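Local coordinates for protein glutamyl-tRNA synthetase (Methanothermobacter thermautotrophicus, PDB 3AII) that catalyses the ATP-dependent attachment of glutamate to tRNA, as a non-discriminating archaeal synthetase that probably charges both tRNA(Glu) and tRNA(Gln), at residues A[95-100]-A[286-291]; A[114-119]-A[318-323]; A[130-135]-A[164-169]; A[158-163]-A[367-372]. All blocks are in the same frame, centred on the assembly; numbering follows the deposited sequence. Where two conformers were deposited one is given.

Contact 1 (A[95-100]-A[286-291])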
loop_
_atom_site.group_PDB
_atom_site.type_symbol
_atom_site.label_atom_id
_atom_site.label_comp_id
_atom_site.label_asym_id
_atom_site.label_seq_id
_atom_site.Cartn_x
_atom_site.Cartn_y
_atom_site.Cartn_z
ATOM N N GLY A 95 32.202 -0.758 7.333
ATOM C CA GLY A 95 32.020 -2.004 6.617
ATOM C C GLY A 95 30.671 -2.035 5.921
ATOM O O GLY A 95 30.065 -0.995 5.659
ATOM N N GLU A 96 30.197 -3.237 5.634
ATOM C CA GLU A 96 28.962 -3.417 4.886
ATOM C C GLU A 96 27.730 -2.880 5.621
ATOM O O GLU A 96 27.622 -2.997 6.844
ATOM C CB GLU A 96 28.790 -4.894 4.513
ATOM C CG GLU A 96 29.522 -5.867 5.434
ATOM C CD GLU A 96 30.569 -6.717 4.710
ATOM O OE1 GLU A 96 31.037 -7.717 5.303
ATOM O OE2 GLU A 96 30.922 -6.391 3.554
ATOM N N VAL A 97 26.818 -2.273 4.863
ATOM C CA VAL A 97 25.542 -1.797 5.389
ATOM C C VAL A 97 24.497 -2.901 5.213
ATOM O O VAL A 97 24.401 -3.488 4.136
ATOM C CB VAL A 97 25.088 -0.518 4.646
ATOM C CG1 VAL A 97 23.634 -0.188 4.940
ATOM C CG2 VAL A 97 26.008 0.659 4.998
ATOM N N VAL A 98 23.729 -3.178 6.271
ATOM C CA VAL A 98 22.663 -4.193 6.222
ATOM C C VAL A 98 21.384 -3.610 6.805
ATOM O O VAL A 98 21.369 -3.180 7.968
ATOM C CB VAL A 98 23.057 -5.443 7.026
ATOM C CG1 VAL A 98 21.960 -6.529 6.912
ATOM C CG2 VAL A 98 24.405 -5.971 6.565
ATOM N N LEU A 99 20.330 -3.588 5.997
ATOM C CA LEU A 99 19.049 -3.019 6.390
ATOM C C LEU A 99 17.995 -4.107 6.317
ATOM O O LEU A 99 18.242 -5.174 5.754
ATOM C CB LEU A 99 18.697 -1.870 5.452
ATOM C CG LEU A 99 19.760 -0.766 5.409
ATOM C CD1 LEU A 99 20.202 -0.511 3.970
ATOM C CD2 LEU A 99 19.229 0.501 6.049
ATOM N N ARG A 100 16.831 -3.867 6.899
ATOM C CA ARG A 100 15.759 -4.847 6.773
ATOM C C ARG A 100 14.420 -4.167 6.544
ATOM O O ARG A 100 14.238 -2.972 6.854
ATOM C CB ARG A 100 15.704 -5.777 8.000
ATOM C CG ARG A 100 14.879 -5.245 9.193
ATOM C CD ARG A 100 15.441 -3.998 9.831
ATOM N NE ARG A 100 15.237 -4.027 11.289
ATOM C CZ ARG A 100 14.235 -3.424 11.924
ATOM N NH1 ARG A 100 13.318 -2.722 11.256
ATOM N NH2 ARG A 100 14.146 -3.528 13.246
ATOM N N GLY A 286 22.840 -9.467 11.556
ATOM C CA GLY A 286 23.809 -8.420 11.245
ATOM C C GLY A 286 23.279 -7.086 10.727
ATOM O O GLY A 286 24.000 -6.368 10.026
ATOM N N VAL A 287 22.038 -6.734 11.056
ATOM C CA VAL A 287 21.485 -5.437 10.649
ATOM C C VAL A 287 22.311 -4.299 11.258
ATOM O O VAL A 287 22.617 -4.317 12.462
ATOM C CB VAL A 287 20.029 -5.306 11.100
ATOM C CG1 VAL A 287 19.525 -3.883 10.912
ATOM C CG2 VAL A 287 19.181 -6.311 10.314
ATOM N N THR A 288 22.698 -3.330 10.429
ATOM C CA THR A 288 23.569 -2.236 10.882
ATOM C C THR A 288 22.811 -0.936 11.089
ATOM O O THR A 288 23.206 -0.099 11.904
ATOM C CB THR A 288 24.699 -1.971 9.871
ATOM O OG1 THR A 288 24.131 -1.603 8.599
ATOM C CG2 THR A 288 25.562 -3.211 9.705
ATOM N N HIS A 289 21.717 -0.771 10.350
ATOM C CA HIS A 289 20.922 0.445 10.383
ATOM C C HIS A 289 19.465 0.066 10.365
ATOM O O HIS A 289 19.006 -0.658 9.470
ATOM C CB HIS A 289 21.246 1.328 9.184
ATOM C CG HIS A 289 22.646 1.855 9.189
ATOM N ND1 HIS A 289 23.723 1.106 8.773
ATOM C CD2 HIS A 289 23.146 3.056 9.567
ATOM C CE1 HIS A 289 24.828 1.818 8.901
ATOM N NE2 HIS A 289 24.505 3.010 9.372
ATOM N N VAL A 290 18.748 0.539 11.372
ATOM C CA VAL A 290 17.323 0.312 11.488
ATOM C C VAL A 290 16.563 1.572 11.082
ATOM O O VAL A 290 16.654 2.606 11.742
ATOM C CB VAL A 290 16.950 -0.087 12.926
ATOM C CG1 VAL A 290 15.435 -0.075 13.105
ATOM C CG2 VAL A 290 17.559 -1.448 13.278
ATOM N N LEU A 291 15.811 1.471 9.986
ATOM C CA LEU A 291 15.128 2.613 9.403
ATOM C C LEU A 291 13.642 2.316 9.325
ATOM O O LEU A 291 13.220 1.455 8.552
ATOM C CB LEU A 291 15.676 2.872 7.999
ATOM C CG LEU A 291 15.089 4.018 7.183
ATOM C CD1 LEU A 291 15.232 5.320 7.951
ATOM C CD2 LEU A 291 15.786 4.098 5.833
HETATM O O HOH W 1 16.399 -1.129 8.279
HETATM O O HOH W 2 12.857 -1.466 8.782
#

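Contact 2 (A[114-119]-A[318-323])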
loop_
_atom_site.group_PDB
_atom_site.type_symbol
_atom_site.label_atom_id
_atom_site.label_comp_id
_atom_site.label_asym_id
_atom_site.label_seq_id
_atom_site.Cartn_x
_atom_site.Cartn_y
_atom_site.Cartn_z
ATOM N N ALA A 114 4.922 0.619 1.808
ATOM C CA ALA A 114 5.734 0.953 0.653
ATOM C C ALA A 114 6.862 1.918 1.003
ATOM O O ALA A 114 7.974 1.781 0.497
ATOM C CB ALA A 114 4.858 1.515 -0.481
ATOM N N ARG A 115 6.582 2.893 1.866
ATOM C CA ARG A 115 7.606 3.835 2.295
ATOM C C ARG A 115 8.826 3.165 2.955
ATOM O O ARG A 115 9.962 3.426 2.561
ATOM C CB ARG A 115 7.002 4.879 3.235
ATOM C CG ARG A 115 7.940 6.015 3.524
ATOM C CD ARG A 115 7.271 7.114 4.327
ATOM N NE ARG A 115 8.236 8.153 4.669
ATOM C CZ ARG A 115 8.068 9.038 5.643
ATOM N NH1 ARG A 115 6.966 9.009 6.376
ATOM N NH2 ARG A 115 9.004 9.947 5.884
ATOM N N ALA A 116 8.596 2.314 3.954
ATOM C CA ALA A 116 9.703 1.599 4.603
ATOM C C ALA A 116 10.457 0.730 3.606
ATOM O O ALA A 116 11.686 0.648 3.625
ATOM C CB ALA A 116 9.191 0.744 5.760
ATOM N N ALA A 117 9.712 0.067 2.733
ATOM C CA ALA A 117 10.329 -0.835 1.763
ATOM C C ALA A 117 11.212 -0.066 0.791
ATOM O O ALA A 117 12.361 -0.431 0.540
ATOM C CB ALA A 117 9.260 -1.601 1.011
ATOM N N ILE A 118 10.664 1.018 0.255
ATOM C CA ILE A 118 11.397 1.840 -0.703
ATOM C C ILE A 118 12.641 2.477 -0.076
ATOM O O ILE A 118 13.727 2.415 -0.642
ATOM C CB ILE A 118 10.482 2.914 -1.310
ATOM C CG1 ILE A 118 9.453 2.258 -2.237
ATOM C CG2 ILE A 118 11.307 3.949 -2.084
ATOM C CD1 ILE A 118 8.214 3.065 -2.428
ATOM N N LEU A 119 12.488 3.077 1.100
ATOM C CA LEU A 119 13.616 3.758 1.720
ATOM C C LEU A 119 14.742 2.778 2.035
ATOM O O LEU A 119 15.909 3.039 1.755
ATOM C CB LEU A 119 13.174 4.517 2.977
ATOM C CG LEU A 119 12.255 5.699 2.681
ATOM C CD1 LEU A 119 11.707 6.303 3.966
ATOM C CD2 LEU A 119 13.003 6.737 1.857
ATOM N N ILE A 318 17.369 5.013 12.993
ATOM C CA ILE A 318 16.941 6.188 12.245
ATOM C C ILE A 318 15.425 6.190 12.100
ATOM O O ILE A 318 14.854 5.323 11.439
ATOM C CB ILE A 318 17.612 6.236 10.868
ATOM C CG1 ILE A 318 19.133 6.212 11.037
ATOM C CG2 ILE A 318 17.170 7.477 10.100
ATOM C CD1 ILE A 318 19.888 5.834 9.795
ATOM N N HIS A 319 14.779 7.159 12.739
ATOM C CA HIS A 319 13.324 7.221 12.780
ATOM C C HIS A 319 12.827 8.425 11.985
ATOM O O HIS A 319 13.332 9.536 12.148
ATOM C CB HIS A 319 12.835 7.327 14.226
ATOM C CG HIS A 319 12.899 6.040 14.986
ATOM N ND1 HIS A 319 14.085 5.393 15.265
ATOM C CD2 HIS A 319 11.921 5.285 15.544
ATOM C CE1 HIS A 319 13.835 4.292 15.951
ATOM N NE2 HIS A 319 12.529 4.205 16.136
ATOM N N TYR A 320 11.844 8.200 11.122
ATOM C CA TYR A 320 11.305 9.292 10.319
ATOM C C TYR A 320 9.834 9.555 10.625
ATOM O O TYR A 320 9.130 8.694 11.162
ATOM C CB TYR A 320 11.518 9.028 8.826
ATOM C CG TYR A 320 10.988 7.700 8.339
ATOM C CD1 TYR A 320 11.855 6.651 8.044
ATOM C CD2 TYR A 320 9.627 7.492 8.166
ATOM C CE1 TYR A 320 11.376 5.436 7.583
ATOM C CE2 TYR A 320 9.137 6.278 7.715
ATOM C CZ TYR A 320 10.019 5.255 7.426
ATOM O OH TYR A 320 9.539 4.051 6.975
ATOM N N GLY A 321 9.375 10.752 10.275
ATOM C CA GLY A 321 8.040 11.189 10.633
ATOM C C GLY A 321 6.916 10.399 9.999
ATOM O O GLY A 321 7.116 9.687 9.017
ATOM N N ARG A 322 5.722 10.538 10.566
ATOM C CA ARG A 322 4.550 9.855 10.043
ATOM C C ARG A 322 4.093 10.466 8.725
ATOM O O ARG A 322 4.377 11.629 8.431
ATOM C CB ARG A 322 3.407 9.888 11.059
ATOM C CG ARG A 322 3.717 9.163 12.354
ATOM C CD ARG A 322 2.495 9.069 13.250
ATOM N NE ARG A 322 2.750 8.241 14.425
ATOM C CZ ARG A 322 1.823 7.899 15.313
ATOM N NH1 ARG A 322 0.572 8.312 15.162
ATOM N NH2 ARG A 322 2.147 7.141 16.353
ATOM N N LEU A 323 3.389 9.667 7.936
ATOM C CA LEU A 323 2.816 10.130 6.689
ATOM C C LEU A 323 1.313 9.908 6.758
ATOM O O LEU A 323 0.857 8.787 6.975
ATOM C CB LEU A 323 3.408 9.352 5.516
ATOM C CG LEU A 323 3.316 10.036 4.158
ATOM C CD1 LEU A 323 4.171 11.288 4.165
ATOM C CD2 LEU A 323 3.752 9.094 3.049
#

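Contact 3 (A[130-135]-A[164-169])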
loop_
_atom_site.group_PDB
_atom_site.type_symbol
_atom_site.label_atom_id
_atom_site.label_comp_id
_atom_site.label_asym_id
_atom_site.label_seq_id
_atom_site.Cartn_x
_atom_site.Cartn_y
_atom_site.Cartn_z
ATOM N N ARG A 130 23.160 -4.842 1.795
ATOM C CA ARG A 130 22.152 -5.885 1.660
ATOM C C ARG A 130 20.843 -5.483 2.311
ATOM O O ARG A 130 20.824 -4.659 3.221
ATOM C CB ARG A 130 22.657 -7.202 2.257
ATOM C CG ARG A 130 23.692 -7.878 1.359
ATOM C CD ARG A 130 24.114 -9.233 1.903
ATOM N NE ARG A 130 24.565 -9.121 3.273
ATOM C CZ ARG A 130 23.994 -9.723 4.305
ATOM N NH1 ARG A 130 22.947 -10.519 4.127
ATOM N NH2 ARG A 130 24.486 -9.542 5.515
ATOM N N LEU A 131 19.754 -6.065 1.832
ATOM C CA LEU A 131 18.442 -5.836 2.418
ATOM C C LEU A 131 17.860 -7.188 2.791
ATOM O O LEU A 131 17.834 -8.102 1.958
ATOM C CB LEU A 131 17.515 -5.141 1.424
ATOM C CG LEU A 131 16.058 -4.883 1.847
ATOM C CD1 LEU A 131 16.040 -4.012 3.108
ATOM C CD2 LEU A 131 15.243 -4.241 0.747
ATOM N N ILE A 132 17.372 -7.291 4.026
ATOM C CA ILE A 132 16.747 -8.512 4.521
ATOM C C ILE A 132 15.227 -8.322 4.598
ATOM O O ILE A 132 14.740 -7.311 5.101
ATOM C CB ILE A 132 17.291 -8.877 5.907
ATOM C CG1 ILE A 132 18.800 -9.163 5.830
ATOM C CG2 ILE A 132 16.554 -10.102 6.451
ATOM C CD1 ILE A 132 19.479 -9.287 7.210
ATOM N N LEU A 133 14.479 -9.273 4.046
ATOM C CA LEU A 133 13.028 -9.306 4.253
ATOM C C LEU A 133 12.800 -10.202 5.458
ATOM O O LEU A 133 13.175 -11.360 5.430
ATOM C CB LEU A 133 12.299 -9.877 3.028
ATOM C CG LEU A 133 10.812 -10.169 3.267
ATOM C CD1 LEU A 133 10.038 -8.873 3.586
ATOM C CD2 LEU A 133 10.185 -10.848 2.047
ATOM N N ARG A 134 12.208 -9.665 6.528
ATOM C CA ARG A 134 11.943 -10.470 7.705
ATOM C C ARG A 134 10.451 -10.426 7.983
ATOM O O ARG A 134 9.908 -9.377 8.345
ATOM C CB ARG A 134 12.737 -9.967 8.916
ATOM C CG ARG A 134 12.510 -10.798 10.184
ATOM C CD ARG A 134 13.487 -10.426 11.338
ATOM N NE ARG A 134 13.178 -9.100 11.867
ATOM C CZ ARG A 134 14.081 -8.160 12.154
ATOM N NH1 ARG A 134 13.679 -6.986 12.636
ATOM N NH2 ARG A 134 15.375 -8.384 11.954
ATOM N N ILE A 135 9.789 -11.564 7.817
ATOM C CA ILE A 135 8.353 -11.624 8.058
ATOM C C ILE A 135 8.110 -11.848 9.538
ATOM O O ILE A 135 8.521 -12.865 10.106
ATOM C CB ILE A 135 7.687 -12.772 7.280
ATOM C CG1 ILE A 135 8.035 -12.707 5.791
ATOM C CG2 ILE A 135 6.185 -12.737 7.501
ATOM C CD1 ILE A 135 7.595 -11.463 5.121
ATOM N N GLU A 164 17.950 -11.762 1.424
ATOM C CA GLU A 164 17.642 -12.879 2.317
ATOM C C GLU A 164 16.211 -12.736 2.751
ATOM O O GLU A 164 15.719 -11.612 2.920
ATOM C CB GLU A 164 18.501 -12.832 3.579
ATOM C CG GLU A 164 19.887 -13.344 3.406
ATOM C CD GLU A 164 20.608 -13.663 4.720
ATOM O OE1 GLU A 164 20.011 -13.658 5.835
ATOM O OE2 GLU A 164 21.797 -13.950 4.613
ATOM N N THR A 165 15.542 -13.873 2.927
ATOM C CA THR A 165 14.185 -13.880 3.465
ATOM C C THR A 165 14.197 -14.746 4.721
ATOM O O THR A 165 14.670 -15.890 4.694
ATOM C CB THR A 165 13.151 -14.466 2.482
ATOM O OG1 THR A 165 13.025 -13.623 1.332
ATOM C CG2 THR A 165 11.782 -14.541 3.139
ATOM N N VAL A 166 13.684 -14.190 5.816
ATOM C CA VAL A 166 13.701 -14.861 7.107
ATOM C C VAL A 166 12.279 -14.807 7.641
ATOM O O VAL A 166 11.609 -13.787 7.500
ATOM C CB VAL A 166 14.652 -14.137 8.077
ATOM C CG1 VAL A 166 14.533 -14.701 9.491
ATOM C CG2 VAL A 166 16.093 -14.243 7.591
ATOM N N ILE A 167 11.793 -15.910 8.205
ATOM C CA ILE A 167 10.435 -15.915 8.763
ATOM C C ILE A 167 10.525 -16.189 10.267
ATOM O O ILE A 167 11.123 -17.170 10.697
ATOM C CB ILE A 167 9.544 -16.960 8.070
ATOM C CG1 ILE A 167 9.399 -16.645 6.574
ATOM C CG2 ILE A 167 8.139 -16.986 8.695
ATOM C CD1 ILE A 167 8.738 -17.777 5.794
ATOM N N GLN A 168 9.965 -15.307 11.086
ATOM C CA GLN A 168 10.200 -15.416 12.520
ATOM C C GLN A 168 9.639 -16.684 13.158
ATOM O O GLN A 168 10.213 -17.184 14.124
ATOM C CB GLN A 168 9.717 -14.164 13.264
ATOM C CG GLN A 168 10.580 -12.943 12.974
ATOM C CD GLN A 168 10.300 -11.789 13.919
ATOM O OE1 GLN A 168 9.149 -11.489 14.211
ATOM N NE2 GLN A 168 11.358 -11.146 14.409
ATOM N N SER A 169 8.548 -17.215 12.613
ATOM C CA SER A 169 7.981 -18.418 13.214
ATOM C C SER A 169 8.860 -19.644 12.973
ATOM O O SER A 169 8.660 -20.681 13.598
ATOM C CB SER A 169 6.545 -18.665 12.735
ATOM O OG SER A 169 6.500 -18.830 11.336
HETATM O O HOH W 3 22.232 -11.390 7.221
#

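Contact 4 (A[158-163]-A[367-372])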
loop_
_atom_site.group_PDB
_atom_site.type_symbol
_atom_site.label_atom_id
_atom_site.label_comp_id
_atom_site.label_asym_id
_atom_site.label_seq_id
_atom_site.Cartn_x
_atom_site.Cartn_y
_atom_site.Cartn_z
ATOM N N LEU A 158 6.888 -3.289 -6.550
ATOM C CA LEU A 158 7.513 -2.009 -6.227
ATOM C C LEU A 158 8.884 -1.854 -6.842
ATOM O O LEU A 158 9.420 -0.753 -6.874
ATOM C CB LEU A 158 7.651 -1.819 -4.715
ATOM C CG LEU A 158 6.386 -1.485 -3.957
ATOM C CD1 LEU A 158 6.668 -1.530 -2.465
ATOM C CD2 LEU A 158 5.890 -0.092 -4.391
ATOM N N GLY A 159 9.469 -2.954 -7.311
ATOM C CA GLY A 159 10.832 -2.922 -7.818
ATOM C C GLY A 159 11.906 -3.094 -6.756
ATOM O O GLY A 159 13.081 -2.807 -6.984
ATOM N N VAL A 160 11.508 -3.581 -5.587
ATOM C CA VAL A 160 12.443 -3.779 -4.495
ATOM C C VAL A 160 13.145 -5.122 -4.688
ATOM O O VAL A 160 12.498 -6.130 -4.959
ATOM C CB VAL A 160 11.703 -3.733 -3.138
ATOM C CG1 VAL A 160 12.575 -4.271 -2.002
ATOM C CG2 VAL A 160 11.239 -2.299 -2.836
ATOM N N GLU A 161 14.466 -5.104 -4.590
ATOM C CA GLU A 161 15.276 -6.320 -4.585
ATOM C C GLU A 161 15.809 -6.544 -3.181
ATOM O O GLU A 161 16.098 -5.588 -2.458
ATOM C CB GLU A 161 16.460 -6.184 -5.535
ATOM C CG GLU A 161 16.088 -6.063 -7.001
ATOM C CD GLU A 161 17.312 -6.099 -7.914
ATOM O OE1 GLU A 161 18.413 -5.703 -7.472
ATOM O OE2 GLU A 161 17.171 -6.522 -9.078
ATOM N N TRP A 162 15.959 -7.802 -2.783
ATOM C CA TRP A 162 16.532 -8.067 -1.472
ATOM C C TRP A 162 17.402 -9.319 -1.497
ATOM O O TRP A 162 17.497 -9.973 -2.546
ATOM C CB TRP A 162 15.448 -8.119 -0.397
ATOM C CG TRP A 162 14.422 -9.223 -0.496
ATOM C CD1 TRP A 162 14.361 -10.348 0.280
ATOM C CD2 TRP A 162 13.268 -9.264 -1.349
ATOM N NE1 TRP A 162 13.265 -11.105 -0.064
ATOM C CE2 TRP A 162 12.574 -10.458 -1.061
ATOM C CE3 TRP A 162 12.770 -8.424 -2.360
ATOM C CZ2 TRP A 162 11.402 -10.829 -1.719
ATOM C CZ3 TRP A 162 11.589 -8.786 -3.020
ATOM C CH2 TRP A 162 10.925 -9.992 -2.701
ATOM N N ASP A 163 18.045 -9.632 -0.375
ATOM C CA ASP A 163 19.136 -10.609 -0.358
ATOM C C ASP A 163 18.883 -11.857 0.485
ATOM O O ASP A 163 19.548 -12.875 0.299
ATOM C CB ASP A 163 20.439 -9.950 0.111
ATOM C CG ASP A 163 20.852 -8.812 -0.781
ATOM O OD1 ASP A 163 21.492 -9.074 -1.829
ATOM O OD2 ASP A 163 20.497 -7.666 -0.466
ATOM N N ALA A 367 5.656 5.906 -9.524
ATOM C CA ALA A 367 5.057 7.085 -8.894
ATOM C C ALA A 367 5.198 6.988 -7.377
ATOM O O ALA A 367 5.518 7.970 -6.702
ATOM C CB ALA A 367 3.582 7.221 -9.280
ATOM N N ILE A 368 4.956 5.792 -6.848
ATOM C CA ILE A 368 5.102 5.546 -5.416
ATOM C C ILE A 368 6.552 5.707 -4.984
ATOM O O ILE A 368 6.844 6.349 -3.964
ATOM C CB ILE A 368 4.610 4.136 -5.049
ATOM C CG1 ILE A 368 3.135 3.984 -5.412
ATOM C CG2 ILE A 368 4.821 3.871 -3.568
ATOM C CD1 ILE A 368 2.257 5.059 -4.840
ATOM N N ARG A 369 7.463 5.128 -5.758
ATOM C CA ARG A 369 8.878 5.228 -5.432
ATOM C C ARG A 369 9.315 6.686 -5.425
ATOM O O ARG A 369 10.003 7.122 -4.507
ATOM C CB ARG A 369 9.746 4.413 -6.396
ATOM C CG ARG A 369 11.232 4.462 -6.045
ATOM C CD ARG A 369 12.066 3.548 -6.933
ATOM N NE ARG A 369 11.752 2.133 -6.748
ATOM C CZ ARG A 369 12.335 1.338 -5.852
ATOM N NH1 ARG A 369 11.979 0.068 -5.775
ATOM N NH2 ARG A 369 13.269 1.806 -5.027
ATOM N N LYS A 370 8.898 7.442 -6.434
ATOM C CA LYS A 370 9.304 8.842 -6.533
ATOM C C LYS A 370 8.795 9.662 -5.351
ATOM O O LYS A 370 9.526 10.489 -4.803
ATOM C CB LYS A 370 8.852 9.466 -7.861
ATOM C CG LYS A 370 9.199 10.943 -7.966
ATOM C CD LYS A 370 9.152 11.466 -9.390
ATOM C CE LYS A 370 9.460 12.964 -9.413
ATOM N NZ LYS A 370 9.647 13.501 -10.790
ATOM N N LEU A 371 7.554 9.413 -4.951
ATOM C CA LEU A 371 6.955 10.102 -3.813
ATOM C C LEU A 371 7.782 9.858 -2.559
ATOM O O LEU A 371 8.209 10.799 -1.884
ATOM C CB LEU A 371 5.534 9.600 -3.576
ATOM C CG LEU A 371 4.871 10.189 -2.325
ATOM C CD1 LEU A 371 4.689 11.693 -2.477
ATOM C CD2 LEU A 371 3.547 9.513 -2.037
ATOM N N MET A 372 8.017 8.589 -2.254
ATOM C CA MET A 372 8.739 8.243 -1.031
ATOM C C MET A 372 10.169 8.756 -1.011
ATOM O O MET A 372 10.679 9.135 0.046
ATOM C CB MET A 372 8.712 6.732 -0.791
ATOM C CG MET A 372 7.300 6.178 -0.665
ATOM S SD MET A 372 6.297 7.129 0.489
ATOM C CE MET A 372 4.832 6.108 0.590
HETATM O O HOH W 4 9.663 1.407 -8.889
#

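Contact 1 (A[95-100]-A[286-291])
Strands 98-100 and 289-291 run in the same direction with their short axes 29° apart and 6.1 Å at closest approach, joining two parallel sheet portions of the Rossmann-type catalytic domain of class I synthetases. Direct bonding is concentrated around Val98. Its carbonyl O receives Thr288 N at 2.8 Å, in the carbonyl plane and on a lone pair, and a weak second bond from His289 N at 3.4 Å. Its own N-H is satisfied by a side chain: Thr288 OG1 accepts from Val98 N at 2.8 Å, almost perfectly straight at 174°. That hydroxyl can get there because it sits in the crowded position between its backbone N and carbonyl carbon (chi1 60°). It is gripped again by the neighbouring ring, 2.7 Å from Thr288 OG1 to His289 ND1, while His289 NE2 is tied to Ala91 O. Just before this, Gly286 closes helix 274-284 with a Schellman motif, and its carbonyl O lies 3.3 Å from Val98 CB. Further along, the strands part and water takes over: one molecule accepts from both Arg100 N and Leu291 N. Arg100, bent at chi2 and chi3, swings back so that one guanidinium face lies over Val290, with CZ 3.7 Å from Val290 CG1, and its NH2 forms a salt bridge with Asp282. A second water, at the guanidinium edge, accepts from Arg100 NH1 at 2.8 Å and gives its two protons to Arg100 O and Leu291 O.

Contact 2 (A[114-119]-A[318-323])
Helix 111-126, which starts within the predicted 'HIGH' region of this class I synthetase, meets here the irregular chain that follows strand 316-318. Arg115 does most of the reaching: its side chain is extended from CG to NE and meets Tyr320 tip to tip. Tyr320 CD2 stands over the centre of one guanidinium face, 3.3 Å from Arg115 CZ, with the two planes 39° apart. Arg115 NH1 donates to Gly321 O at 2.7 Å, a short but bent bond (135° at the hydrogen), and NH2 is held by Gly376 O, so two backbone carbonyls fix the group's rotation. The tyrosine ring carries Leu119 CD1 over one face in a CH-pi contact, 4.1 Å from the ring centroid, and Tyr320 OH rests 3.4 Å from Ala116 CA on the helix itself. An alanine at Arg115 would remove both carbonyl bonds and the flat group against which Tyr320 CD2 packs, and would probably loosen the 320-323 chain from the helix. Around this group, Met372 and Ile375 of helix 365-375 cover the arginine stem, and Leu291 of strand 289-291 packs on both Leu119 and Tyr320.

Contact 3 (A[130-135]-A[164-169])
Four backbone hydrogen bonds join the strands 130-135 and 164-167, which run parallel at 18°. Leu133 N donates to Glu164 O and Leu133 O accepts from Val166 N, both at 2.9 Å; Ile135 N then donates to Val166 O, and Ile135 O accepts from Gln168 N at 3.0 Å. In each the donor lies nearly along the C=O axis. Apolar contacts follow on both faces: Ile132 CG2 meets Val166 CG2 at 4.3 Å on one, and Ile135 CG1 meets Ile167 CG1 at 4.2 Å on the other, where Leu133 and Thr165 also lie side by side. Charged groups share the Ile132 face. At its start Arg130 NH1 makes a long salt bridge of 3.7 Å to Glu164 OE2, with a water accepting from the same NH1. Farther along, Arg134 crosses Gln168 obliquely, their flat ends only 18° apart and Arg134 CG 4.0 Å from Gln168 CG; Glu136 and Asp282 form salt bridges with the guanidinium, and Asp281 binds Gln168 NE2. A leucine at Arg134 would forfeit both salt bridges and would probably leave the charge of Glu136 less well compensated, whereas Asp282 would still have Arg100. Strand 130-135, helix 147-158 and strand 164-167 make up a beta-alpha-beta crossover, the building unit of the Rossmann fold in class I synthetases.

Contact 4 (A[158-163]-A[367-372])
Leu158 O, the carbonyl at the end of helix 147-158, is gripped twice: by Arg369 NH1 at 2.9 Å and by a water that donates to it at 3.0 Å. The same water accepts from Arg369 NE at 3.1 Å, so guanidinium, water and carbonyl close a small ring. The NH1 bond is fairly straight at 154°, and the oxygen lies near the guanidinium plane, but the donor stands above the carbonyl plane, 41° out of it. In the conformer described, Arg369 runs out with CG anti to its backbone N and turns at chi3, which brings the flat group to the helix end; NH2 goes on to a salt bridge with Glu122 of helix 111-126. A positive group here would probably be favoured by the helix dipole. Gly159 makes room for it: a CB would sit about 3.4 Å from Arg369 NH1 and jam against Leu158 O. Alongside, Val160 CG2 lies 3.8 Å from Arg369 NH1, and Leu158 CD2 touches Ile368 CG2 at 4.2 Å. Gly159, with positive phi, ends the helix in a Schellman motif, the turn by which this crossover helix leads back toward strand 164-167, here braced by helix 365-375.

All four contacts lie in the class I catalytic domain. Contacts 1 and 3, centres 13 Å apart, share a sheet: strands 98-101 and 130-135 are direct neighbours, with 164-167 beyond, and contact 1 carries the sheet across to 289-291 and 316-318. Contact 2 joins on there, since Val290 O probably bonds Ile318 N. Contacts 2 and 4 have centres 12 Å apart, and Ile118 of helix 111-126 packs on Ile368 and Met372 of helix 365-375. Contact 4 reaches contact 3 through Asp163 N and Leu131 O. Segments from 95 to 169 thus meet later ones, 286 to 372, in three contacts, uniting both halves of the nucleotide-binding fold, while the intervening chain, carrying the zinc site, extends away as an insertion.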